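PDB 6Q2F: glycoside hydrolase family protein from Novosphingobium sp. PP1Y, which is an alpha-L-rhamnosidase of a glycoside hydrolase family, and so probably releases terminal alpha-L-rhamnose units from rhamnosylated glycosides. Local coordinates for residues V464-G469 with I505-A510; R555-L560 with P590-D595; L462-D465 with A471-E474; Y382-G387 with Y395-P400. All coordinates share one frame; numbering follows the deposited sequence.

Contact 1 of 4, residues V464-G469 with I505-A510; sequences VDKFDG and IEVGEA
Lys466 reaches past Ile505 and Val507 with the carbon part of its chain and delivers its ammonium group elsewhere, a clear case of one residue serving as both apolar filler and charge. Its CB points toward 505-510, with CG turned away from its own carbonyl carbon (chi1 -50°), and the bend at chi2 then lays the outer carbons beside the hydrophobic pair. CD and CE each lie 4.0 Å from Ile505 CD1, and the two side chains run alongside in opposite senses. CE also lies 4.1 Å from Val507 CG1. A second bend, at chi4, carries NZ back to Val464 O at 2.9 Å, on a lone pair in the carbonyl plane with a C=O...N angle of 131°. The same nitrogen is paired with Glu463 in a salt bridge and bonded to Thr139 OG1, so this buried charge is gripped three times. A leucine in place of Lys466 would probably leave the Glu463 carboxylate without its mate and Val464 O short of a donor.

The next residue meets Ala510, further along the loop: Phe467 turns its ring edge to Ala510 O, 3.5 Å from CE2, while Ala510 CB lies 3.8 Å from CE2. An Asx turn, with Phe467 N donating to Asp465 OD1, steadies the type I turn from Asp465 to Asp468. Loop 505-510 follows barrel strand 497-502 and the sodium ligands Asp503 and Ser504; 464-469 leads into helix 469-487. From helix 543-575, Leu561 and His565 touch Lys466, and Leu560 touches Phe467.

Contact 2 of 4, residues R555-L560 with P590-D595; sequences RTLADL and PMLGDD
Leu557 and Leu592 meet through a single methyl each, CD1 to CD1 at 3.7 Å. The two leucines share one conformation: CG lies opposite the carbonyl carbon (chi1 -62° in Leu557 and -65° in Leu592), and CD1 is extended away from CA, so each chain offers the same branch, and the two cross at a slant. One helical residue further on, side-chain bulk gives way to backbone. Ala558 CB rests 3.7 Å from Gly593 CA, and the two CA atoms come within 4.1 Å. Gly593 has backbone angles at which a CB would collide with the carbonyl O of Leu592.

Beyond this point a water joins the backbones, donating a hydrogen bond to Ala558 O at 2.8 Å and accepting one from Asp594 N at 2.9 Å. The Asp594 side chain leads away from the helix, and its carboxylate is bonded to Tyr738, Asn766 and the backbone N of Ala597. Helix 543-575, which lies on the connection between barrel strands 497-502 and 579-582, is thus covered on this side by the loop between strands 579-582 and 604-610, with Met390 and Arg554 also touching Leu592.

Contact 3 of 4, residues L462-D465 with A471-E474; sequences LEVD and AVRE
The peptide group between Ala471 and Val472 has a methyl of Val464 over one face: CG2 stands over the C=O bond, 3.5 Å from Ala471 C and 3.4 Å from Ala471 O. A second flat group, the peptide carbonyl of Asp465, is approached at its oxygen by Val472 CG2, 3.4 Å from Asp465 O and well out of the peptide plane. The Asp465 carboxylate faces other company, OD2 being bound by Thr513 OG1 and paired with Lys151.

Side-chain carbons fill in between. In Val464, CG1 takes the cramped place between its backbone N and carbonyl carbon (chi1 71°), which sends CG2 to the opposite side from N and presents both methyls to the helix. CG2 meets Ala471 CB at 3.6 Å, while CG1 touches Val472 CG2 at 3.9 Å, the two valines crossing at about a right angle. With an alanine here, both methyls would be gone, and a gap would probably open against Ala471 and the peptide face beneath CG2.

Val464 thus sits against the first turn of helix 469-487, whose start is capped by Asp468: its OD1 accepts from Ala471 N. His565 and Thr568 of helix 543-575 touch Val472. The chemistry is division of labour. Between 462-465 and 471-474 the fit depends on shape, methyls against methyls and against peptide groups, whereas the carboxylates of Glu463 and Asp465 find their partners outside the two segments, which probably makes this junction sensitive to side-chain size.

Contact 4 of 4, residues Y382-G387 with Y395-P400; sequences YETKAG and YALVGP
Leu397 is the first residue along 395-400 to meet the short helix 382-385, with CD1 and CB directly and with its carbonyl through water. Two residues before it, Tyr395 turns elsewhere, its ring stacked with that of His800. Leu397 CD1 comes tip to tip with Thr384 CG2 at 3.8 Å. The same methyl lies 4.0 Å from Lys385 CG, and Leu397 CB lies 4.1 Å from Lys385 CE: the lysine, extended beyond CG, runs past the leucine in the opposite sense. Thr384 can offer a methyl because its OG1 is swung away from its backbone N (chi1 179°) to bond with Ser391 OG and Val389 O.

The carbonyl of Leu397 is the polar part. Water 3 donates to Leu397 O at 2.8 Å and accepts from Lys385 NZ at 2.7 Å; water 2 spans the same two atoms, though its bond from NZ is weak. The ammonium end of the lysine is therefore linked to the loop through water, while its direct partners are Asp380 O and the charge of Asp547. Leu397 is also the centre of an inverse gamma turn, closed by a weak bond from Val398 N to Ala396 O, after which the chain passes through Gly399 to Pro400.

The helix itself ends in a Schellman motif at Gly387. Both segments lean on the same neighbour, helix 543-575: Leu550 touches Lys385, Tyr551 touches Tyr395 and Arg543 touches Pro400, while Arg554 binds Lys385 O.

Overall arrangement
Helix 543-575 is the common element: it supplies one side of contact 2 and packs beside contacts 1, 3 and 4. Contacts 1 and 3 share Val464 and Asp465, with centres about 8 Å apart, and both involve the loop before helix 469-487. Contact 2, centred about 10 Å from contact 1, lies nearest the middle of the chain, and contact 4 is the most peripheral. All the touching residues of contacts 1 and 3 are buried, whereas Ala558 in contact 2 and Leu397 in contact 4 are partly exposed. The chemistry differs in step: contacts 1 and 3 join their segments through apolar packing, while contacts 2 and 4 add bridging waters.

Contact 1 of 4, residues V464-G469 with I505-A510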
loop_
_atom_site.group_PDB
_atom_site.type_symbol
_atom_site.label_atom_id
_atom_site.label_comp_id
_atom_site.label_asym_id
_atom_site.label_seq_id
_atom_site.Cartn_x
_atom_site.Cartn_y
_atom_site.Cartn_z
ATOM N N VAL A 464 7.778 -1.674 -18.968
ATOM C CA VAL A 464 9.222 -1.673 -19.172
ATOM C C VAL A 464 9.895 -2.549 -18.110
ATOM O O VAL A 464 9.417 -2.676 -16.976
ATOM C CB VAL A 464 9.793 -0.240 -19.137
ATOM C CG1 VAL A 464 9.750 0.344 -17.706
ATOM C CG2 VAL A 464 11.249 -0.228 -19.642
ATOM N N ASP A 465 10.998 -3.179 -18.493
ATOM C CA ASP A 465 11.793 -4.018 -17.602
ATOM C C ASP A 465 12.221 -3.217 -16.373
ATOM O O ASP A 465 13.056 -2.318 -16.468
ATOM C CB ASP A 465 13.005 -4.567 -18.380
ATOM C CG ASP A 465 13.950 -5.397 -17.506
ATOM O OD1 ASP A 465 13.769 -5.412 -16.266
ATOM O OD2 ASP A 465 14.870 -6.031 -18.067
ATOM N N LYS A 466 11.630 -3.526 -15.216
ATOM C CA LYS A 466 11.806 -2.709 -14.024
ATOM C C LYS A 466 13.201 -2.837 -13.418
ATOM O O LYS A 466 13.552 -2.039 -12.539
ATOM C CB LYS A 466 10.745 -3.089 -12.984
ATOM C CG LYS A 466 9.301 -3.117 -13.527
ATOM C CD LYS A 466 8.711 -1.711 -13.603
ATOM C CE LYS A 466 7.291 -1.738 -14.218
ATOM N NZ LYS A 466 7.258 -1.270 -15.647
ATOM N N PHE A 467 13.990 -3.820 -13.850
ATOM C CA PHE A 467 15.336 -4.029 -13.332
ATOM C C PHE A 467 16.423 -3.426 -14.215
ATOM O O PHE A 467 17.605 -3.550 -13.884
ATOM C CB PHE A 467 15.583 -5.533 -13.143
ATOM C CG PHE A 467 14.448 -6.257 -12.468
ATOM C CD1 PHE A 467 14.066 -5.914 -11.177
ATOM C CD2 PHE A 467 13.779 -7.294 -13.118
ATOM C CE1 PHE A 467 13.027 -6.568 -10.542
ATOM C CE2 PHE A 467 12.728 -7.950 -12.487
ATOM C CZ PHE A 467 12.344 -7.580 -11.199
ATOM N N ASP A 468 16.050 -2.778 -15.316
ATOM C CA ASP A 468 16.984 -2.257 -16.314
ATOM C C ASP A 468 16.881 -0.739 -16.347
ATOM O O ASP A 468 15.963 -0.193 -16.963
ATOM C CB ASP A 468 16.697 -2.862 -17.690
ATOM C CG ASP A 468 17.740 -2.475 -18.734
ATOM O OD1 ASP A 468 18.019 -1.272 -18.906
ATOM O OD2 ASP A 468 18.300 -3.390 -19.374
ATOM N N GLY A 469 17.854 -0.068 -15.722
ATOM C CA GLY A 469 17.767 1.379 -15.565
ATOM C C GLY A 469 17.711 2.123 -16.889
ATOM O O GLY A 469 16.989 3.118 -17.030
ATOM N N ILE A 505 2.380 -0.930 -7.528
ATOM C CA ILE A 505 2.881 -1.721 -8.651
ATOM C C ILE A 505 2.333 -3.138 -8.600
ATOM O O ILE A 505 2.321 -3.781 -7.547
ATOM C CB ILE A 505 4.419 -1.726 -8.703
ATOM C CG1 ILE A 505 4.869 -2.373 -10.014
ATOM C CG2 ILE A 505 5.026 -2.461 -7.522
ATOM C CD1 ILE A 505 6.361 -2.033 -10.358
ATOM N N GLU A 506 1.852 -3.609 -9.748
ATOM C CA GLU A 506 1.439 -4.998 -9.927
ATOM C C GLU A 506 1.615 -5.312 -11.413
ATOM O O GLU A 506 0.741 -4.992 -12.222
ATOM C CB GLU A 506 0.004 -5.216 -9.468
ATOM C CG GLU A 506 -0.420 -6.668 -9.455
ATOM C CD GLU A 506 -1.902 -6.826 -9.154
ATOM O OE1 GLU A 506 -2.515 -5.885 -8.606
ATOM O OE2 GLU A 506 -2.455 -7.899 -9.482
ATOM N N VAL A 507 2.760 -5.915 -11.761
ATOM C CA VAL A 507 3.128 -6.140 -13.157
ATOM C C VAL A 507 3.522 -7.594 -13.396
ATOM O O VAL A 507 4.130 -7.916 -14.423
ATOM C CB VAL A 507 4.260 -5.189 -13.585
ATOM C CG1 VAL A 507 3.778 -3.740 -13.540
ATOM C CG2 VAL A 507 5.525 -5.388 -12.702
ATOM N N GLY A 508 3.173 -8.483 -12.471
ATOM C CA GLY A 508 3.543 -9.884 -12.615
ATOM C C GLY A 508 4.921 -10.168 -12.044
ATOM O O GLY A 508 5.551 -9.316 -11.415
ATOM N N GLU A 509 5.405 -11.391 -12.284
ATOM C CA GLU A 509 6.597 -11.894 -11.598
ATOM C C GLU A 509 7.726 -12.046 -12.607
ATOM O O GLU A 509 7.816 -13.065 -13.294
ATOM C CB GLU A 509 6.303 -13.222 -10.899
ATOM C CG GLU A 509 5.074 -13.198 -9.963
ATOM C CD GLU A 509 5.069 -11.978 -9.043
ATOM O OE1 GLU A 509 6.151 -11.587 -8.572
ATOM O OE2 GLU A 509 3.976 -11.408 -8.824
ATOM N N ALA A 510 8.590 -11.036 -12.679
ATOM C CA ALA A 510 9.746 -11.054 -13.565
ATOM C C ALA A 510 11.005 -11.389 -12.768
ATOM O O ALA A 510 11.158 -10.974 -11.613
ATOM C CB ALA A 510 9.902 -9.705 -14.260
#

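Contact 2 of 4, residues R555-L560 with P590-D595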
loop_
_atom_site.group_PDB
_atom_site.type_symbol
_atom_site.label_atom_id
_atom_site.label_comp_id
_atom_site.label_asym_id
_atom_site.label_seq_id
_atom_site.Cartn_x
_atom_site.Cartn_y
_atom_site.Cartn_z
ATOM N N ARG A 555 17.035 -11.141 -3.757
ATOM C CA ARG A 555 17.433 -9.867 -3.168
ATOM C C ARG A 555 18.022 -8.941 -4.220
ATOM O O ARG A 555 17.836 -7.715 -4.165
ATOM C CB ARG A 555 18.424 -10.106 -2.033
ATOM C CG ARG A 555 18.897 -8.821 -1.376
ATOM C CD ARG A 555 19.426 -9.084 0.014
ATOM N NE ARG A 555 19.922 -7.864 0.645
ATOM C CZ ARG A 555 20.222 -7.768 1.935
ATOM N NH1 ARG A 555 20.056 -8.821 2.728
ATOM N NH2 ARG A 555 20.664 -6.617 2.432
ATOM N N THR A 556 18.721 -9.500 -5.193
ATOM C CA THR A 556 19.246 -8.660 -6.259
ATOM C C THR A 556 18.120 -8.049 -7.081
ATOM O O THR A 556 18.192 -6.878 -7.476
ATOM C CB THR A 556 20.186 -9.487 -7.133
ATOM O OG1 THR A 556 21.264 -9.983 -6.322
ATOM C CG2 THR A 556 20.752 -8.647 -8.268
ATOM N N LEU A 557 17.072 -8.823 -7.350
ATOM C CA LEU A 557 15.937 -8.276 -8.085
ATOM C C LEU A 557 15.296 -7.139 -7.291
ATOM O O LEU A 557 14.993 -6.074 -7.840
ATOM C CB LEU A 557 14.917 -9.382 -8.370
ATOM C CG LEU A 557 15.346 -10.572 -9.235
ATOM C CD1 LEU A 557 14.311 -11.687 -9.194
ATOM C CD2 LEU A 557 15.544 -10.102 -10.679
ATOM N N ALA A 558 15.119 -7.346 -5.978
ATOM C CA ALA A 558 14.559 -6.292 -5.133
ATOM C C ALA A 558 15.450 -5.061 -5.140
ATOM O O ALA A 558 14.952 -3.938 -5.236
ATOM C CB ALA A 558 14.356 -6.807 -3.710
ATOM N N ASP A 559 16.776 -5.254 -5.070
ATOM C CA ASP A 559 17.699 -4.120 -5.125
ATOM C C ASP A 559 17.548 -3.353 -6.432
ATOM O O ASP A 559 17.575 -2.116 -6.453
ATOM C CB ASP A 559 19.152 -4.601 -4.978
ATOM C CG ASP A 559 19.503 -5.057 -3.551
ATOM O OD1 ASP A 559 18.818 -4.638 -2.578
ATOM O OD2 ASP A 559 20.476 -5.833 -3.419
ATOM N N LEU A 560 17.426 -4.075 -7.544
ATOM C CA LEU A 560 17.385 -3.404 -8.838
ATOM C C LEU A 560 16.049 -2.693 -9.051
ATOM O O LEU A 560 16.007 -1.609 -9.636
ATOM C CB LEU A 560 17.686 -4.403 -9.959
ATOM C CG LEU A 560 19.087 -5.061 -9.946
ATOM C CD1 LEU A 560 19.209 -6.136 -11.011
ATOM C CD2 LEU A 560 20.198 -4.035 -10.116
ATOM N N PRO A 590 2.797 -8.297 -3.818
ATOM C CA PRO A 590 2.501 -8.584 -5.229
ATOM C C PRO A 590 3.739 -8.936 -6.041
ATOM O O PRO A 590 3.614 -9.597 -7.076
ATOM C CB PRO A 590 1.865 -7.280 -5.723
ATOM C CG PRO A 590 2.476 -6.246 -4.861
ATOM C CD PRO A 590 2.656 -6.871 -3.506
HETATM N N MSE A 591 4.923 -8.508 -5.603
HETATM C CA MSE A 591 6.178 -8.852 -6.278
HETATM C C MSE A 591 7.331 -8.678 -5.294
HETATM O O MSE A 591 7.117 -8.214 -4.172
HETATM C CB MSE A 591 6.411 -7.972 -7.493
HETATM C CG MSE A 591 6.669 -6.525 -7.111
HETATM SE SE MSE A 591 6.987 -5.291 -8.577
HETATM C CE MSE A 591 8.609 -6.036 -9.366
ATOM N N LEU A 592 8.543 -9.049 -5.717
ATOM C CA LEU A 592 9.727 -8.808 -4.907
ATOM C C LEU A 592 9.977 -7.315 -4.791
ATOM O O LEU A 592 9.619 -6.521 -5.668
ATOM C CB LEU A 592 10.959 -9.490 -5.508
ATOM C CG LEU A 592 10.856 -11.012 -5.508
ATOM C CD1 LEU A 592 12.036 -11.643 -6.263
ATOM C CD2 LEU A 592 10.789 -11.513 -4.037
ATOM N N GLY A 593 10.606 -6.940 -3.696
ATOM C CA GLY A 593 10.934 -5.550 -3.445
ATOM C C GLY A 593 10.682 -5.192 -1.998
ATOM O O GLY A 593 9.884 -5.817 -1.297
ATOM N N ASP A 594 11.383 -4.167 -1.540
ATOM C CA ASP A 594 11.205 -3.621 -0.211
ATOM C C ASP A 594 10.435 -2.310 -0.313
ATOM O O ASP A 594 10.857 -1.406 -1.034
ATOM C CB ASP A 594 12.550 -3.386 0.465
ATOM C CG ASP A 594 12.378 -2.755 1.831
ATOM O OD1 ASP A 594 12.008 -3.496 2.752
ATOM O OD2 ASP A 594 12.563 -1.536 1.955
ATOM N N ASP A 595 9.334 -2.191 0.433
ATOM C CA ASP A 595 8.466 -1.033 0.224
ATOM C C ASP A 595 8.954 0.243 0.905
ATOM O O ASP A 595 8.351 1.297 0.689
ATOM C CB ASP A 595 7.003 -1.340 0.624
ATOM C CG ASP A 595 6.855 -2.038 1.965
ATOM O OD1 ASP A 595 7.867 -2.352 2.627
ATOM O OD2 ASP A 595 5.690 -2.295 2.344
HETATM O O HOH W 1 13.498 -2.991 -3.075
#

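Contact 3 of 4, residues L462-D465 with A471-E474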
loop_
_atom_site.group_PDB
_atom_site.type_symbol
_atom_site.label_atom_id
_atom_site.label_comp_id
_atom_site.label_asym_id
_atom_site.label_seq_id
_atom_site.Cartn_x
_atom_site.Cartn_y
_atom_site.Cartn_z
ATOM N N LEU A 462 3.902 -2.928 -23.466
ATOM C CA LEU A 462 4.655 -3.637 -22.439
ATOM C C LEU A 462 5.055 -2.730 -21.280
ATOM O O LEU A 462 5.521 -1.604 -21.480
ATOM C CB LEU A 462 5.902 -4.256 -23.060
ATOM C CG LEU A 462 5.593 -5.298 -24.131
ATOM C CD1 LEU A 462 6.893 -5.728 -24.822
ATOM C CD2 LEU A 462 4.901 -6.503 -23.484
ATOM N N GLU A 463 4.863 -3.232 -20.063
ATOM C CA GLU A 463 5.567 -2.690 -18.918
ATOM C C GLU A 463 7.072 -2.787 -19.156
ATOM O O GLU A 463 7.586 -3.843 -19.520
ATOM C CB GLU A 463 5.150 -3.459 -17.655
ATOM C CG GLU A 463 3.698 -3.173 -17.207
ATOM C CD GLU A 463 3.566 -1.819 -16.514
ATOM O OE1 GLU A 463 4.611 -1.248 -16.129
ATOM O OE2 GLU A 463 2.426 -1.327 -16.352
ATOM N N VAL A 464 7.778 -1.674 -18.968
ATOM C CA VAL A 464 9.222 -1.673 -19.172
ATOM C C VAL A 464 9.895 -2.549 -18.110
ATOM O O VAL A 464 9.417 -2.676 -16.976
ATOM C CB VAL A 464 9.793 -0.240 -19.137
ATOM C CG1 VAL A 464 9.750 0.344 -17.706
ATOM C CG2 VAL A 464 11.249 -0.228 -19.642
ATOM N N ASP A 465 10.998 -3.179 -18.493
ATOM C CA ASP A 465 11.793 -4.018 -17.602
ATOM C C ASP A 465 12.221 -3.217 -16.373
ATOM O O ASP A 465 13.056 -2.318 -16.468
ATOM C CB ASP A 465 13.005 -4.567 -18.380
ATOM C CG ASP A 465 13.950 -5.397 -17.506
ATOM O OD1 ASP A 465 13.769 -5.412 -16.266
ATOM O OD2 ASP A 465 14.870 -6.031 -18.067
ATOM N N ALA A 471 16.487 1.032 -19.746
ATOM C CA ALA A 471 15.189 0.840 -20.385
ATOM C C ALA A 471 14.132 1.709 -19.705
ATOM O O ALA A 471 13.308 2.347 -20.374
ATOM C CB ALA A 471 14.786 -0.639 -20.324
ATOM N N VAL A 472 14.175 1.762 -18.368
ATOM C CA VAL A 472 13.270 2.611 -17.605
ATOM C C VAL A 472 13.436 4.066 -18.019
ATOM O O VAL A 472 12.449 4.775 -18.256
ATOM C CB VAL A 472 13.503 2.414 -16.096
ATOM C CG1 VAL A 472 12.719 3.466 -15.320
ATOM C CG2 VAL A 472 13.062 1.016 -15.681
ATOM N N ARG A 473 14.685 4.522 -18.161
ATOM C CA ARG A 473 14.942 5.912 -18.526
ATOM C C ARG A 473 14.411 6.233 -19.912
ATOM O O ARG A 473 13.825 7.300 -20.128
ATOM C CB ARG A 473 16.440 6.201 -18.469
ATOM C CG ARG A 473 16.827 7.582 -18.990
ATOM C CD ARG A 473 18.340 7.827 -18.776
ATOM N NE ARG A 473 18.653 8.098 -17.377
ATOM C CZ ARG A 473 18.556 9.303 -16.828
ATOM N NH1 ARG A 473 18.156 10.337 -17.563
ATOM N NH2 ARG A 473 18.881 9.478 -15.562
ATOM N N GLU A 474 14.636 5.333 -20.872
ATOM C CA GLU A 474 14.111 5.542 -22.217
ATOM C C GLU A 474 12.593 5.571 -22.192
ATOM O O GLU A 474 11.970 6.431 -22.816
ATOM C CB GLU A 474 14.596 4.445 -23.173
ATOM C CG GLU A 474 16.087 4.457 -23.480
ATOM C CD GLU A 474 16.495 3.300 -24.406
ATOM O OE1 GLU A 474 15.596 2.682 -25.012
ATOM O OE2 GLU A 474 17.708 3.006 -24.518
#

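Contact 4 of 4, residues Y382-G387 with Y395-P400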
loop_
_atom_site.group_PDB
_atom_site.type_symbol
_atom_site.label_atom_id
_atom_site.label_comp_id
_atom_site.label_asym_id
_atom_site.label_seq_id
_atom_site.Cartn_x
_atom_site.Cartn_y
_atom_site.Cartn_z
ATOM N N TYR A 382 11.262 -24.559 -5.947
ATOM C CA TYR A 382 12.199 -23.689 -6.653
ATOM C C TYR A 382 11.472 -22.590 -7.418
ATOM O O TYR A 382 11.987 -21.474 -7.538
ATOM C CB TYR A 382 13.097 -24.506 -7.594
ATOM C CG TYR A 382 12.546 -24.771 -8.983
ATOM C CD1 TYR A 382 12.728 -23.852 -10.016
ATOM C CD2 TYR A 382 11.846 -25.938 -9.262
ATOM C CE1 TYR A 382 12.217 -24.083 -11.280
ATOM C CE2 TYR A 382 11.341 -26.184 -10.524
ATOM C CZ TYR A 382 11.531 -25.254 -11.532
ATOM O OH TYR A 382 11.021 -25.499 -12.792
ATOM N N GLU A 383 10.281 -22.887 -7.957
ATOM C CA GLU A 383 9.559 -21.881 -8.731
ATOM C C GLU A 383 9.357 -20.604 -7.923
ATOM O O GLU A 383 9.622 -19.500 -8.413
ATOM C CB GLU A 383 8.215 -22.434 -9.216
ATOM C CG GLU A 383 8.335 -23.617 -10.193
ATOM C CD GLU A 383 8.161 -24.939 -9.497
ATOM O OE1 GLU A 383 8.230 -24.944 -8.252
ATOM O OE2 GLU A 383 7.964 -25.974 -10.168
ATOM N N THR A 384 8.897 -20.725 -6.671
ATOM C CA THR A 384 8.697 -19.513 -5.881
ATOM C C THR A 384 10.031 -18.925 -5.430
ATOM O O THR A 384 10.203 -17.703 -5.440
ATOM C CB THR A 384 7.754 -19.762 -4.689
ATOM O OG1 THR A 384 7.610 -18.552 -3.926
ATOM C CG2 THR A 384 8.242 -20.857 -3.786
ATOM N N LYS A 385 11.003 -19.776 -5.079
ATOM C CA LYS A 385 12.299 -19.259 -4.634
ATOM C C LYS A 385 13.031 -18.537 -5.755
ATOM O O LYS A 385 13.815 -17.623 -5.487
ATOM C CB LYS A 385 13.178 -20.385 -4.081
ATOM C CG LYS A 385 12.710 -20.951 -2.743
ATOM C CD LYS A 385 13.439 -22.265 -2.424
ATOM C CE LYS A 385 12.972 -22.851 -1.081
ATOM N NZ LYS A 385 13.546 -24.203 -0.820
ATOM N N ALA A 386 12.778 -18.919 -7.003
ATOM C CA ALA A 386 13.379 -18.259 -8.154
ATOM C C ALA A 386 12.600 -17.033 -8.588
ATOM O O ALA A 386 12.987 -16.390 -9.569
ATOM C CB ALA A 386 13.492 -19.234 -9.333
ATOM N N GLY A 387 11.512 -16.700 -7.905
ATOM C CA GLY A 387 10.788 -15.486 -8.216
ATOM C C GLY A 387 9.729 -15.603 -9.290
ATOM O O GLY A 387 9.229 -14.573 -9.755
ATOM N N TYR A 395 11.385 -17.646 4.504
ATOM C CA TYR A 395 12.016 -18.460 5.536
ATOM C C TYR A 395 11.101 -19.590 5.968
ATOM O O TYR A 395 11.578 -20.590 6.509
ATOM C CB TYR A 395 12.401 -17.603 6.743
ATOM C CG TYR A 395 13.345 -16.477 6.409
ATOM C CD1 TYR A 395 14.320 -16.627 5.430
ATOM C CD2 TYR A 395 13.256 -15.255 7.056
ATOM C CE1 TYR A 395 15.182 -15.599 5.111
ATOM C CE2 TYR A 395 14.122 -14.217 6.743
ATOM C CZ TYR A 395 15.090 -14.389 5.773
ATOM O OH TYR A 395 15.950 -13.369 5.452
ATOM N N ALA A 396 9.791 -19.447 5.738
ATOM C CA ALA A 396 8.832 -20.473 6.134
ATOM C C ALA A 396 8.891 -21.707 5.238
ATOM O O ALA A 396 8.339 -22.747 5.607
ATOM C CB ALA A 396 7.414 -19.892 6.136
ATOM N N LEU A 397 9.534 -21.620 4.071
ATOM C CA LEU A 397 9.662 -22.764 3.163
ATOM C C LEU A 397 10.734 -23.708 3.703
ATOM O O LEU A 397 11.861 -23.776 3.216
ATOM C CB LEU A 397 10.001 -22.306 1.752
ATOM C CG LEU A 397 9.150 -21.195 1.153
ATOM C CD1 LEU A 397 9.646 -20.867 -0.237
ATOM C CD2 LEU A 397 7.682 -21.611 1.134
ATOM N N VAL A 398 10.370 -24.463 4.731
ATOM C CA VAL A 398 11.320 -25.379 5.359
ATOM C C VAL A 398 11.463 -26.617 4.484
ATOM O O VAL A 398 10.470 -27.261 4.118
ATOM C CB VAL A 398 10.875 -25.745 6.784
ATOM C CG1 VAL A 398 11.987 -26.494 7.503
ATOM C CG2 VAL A 398 10.479 -24.485 7.549
ATOM N N GLY A 399 12.696 -26.945 4.138
ATOM C CA GLY A 399 12.951 -28.069 3.268
ATOM C C GLY A 399 12.986 -29.373 4.026
ATOM O O GLY A 399 12.984 -29.426 5.268
ATOM N N PRO A 400 13.019 -30.471 3.276
ATOM C CA PRO A 400 13.236 -31.770 3.907
ATOM C C PRO A 400 14.628 -31.817 4.505
ATOM O O PRO A 400 15.545 -31.113 4.072
ATOM C CB PRO A 400 13.090 -32.758 2.746
ATOM C CG PRO A 400 13.529 -31.976 1.563
ATOM C CD PRO A 400 13.058 -30.560 1.806
HETATM O O HOH W 2 14.338 -22.453 2.005
HETATM O O HOH W 3 12.391 -25.662 1.153
#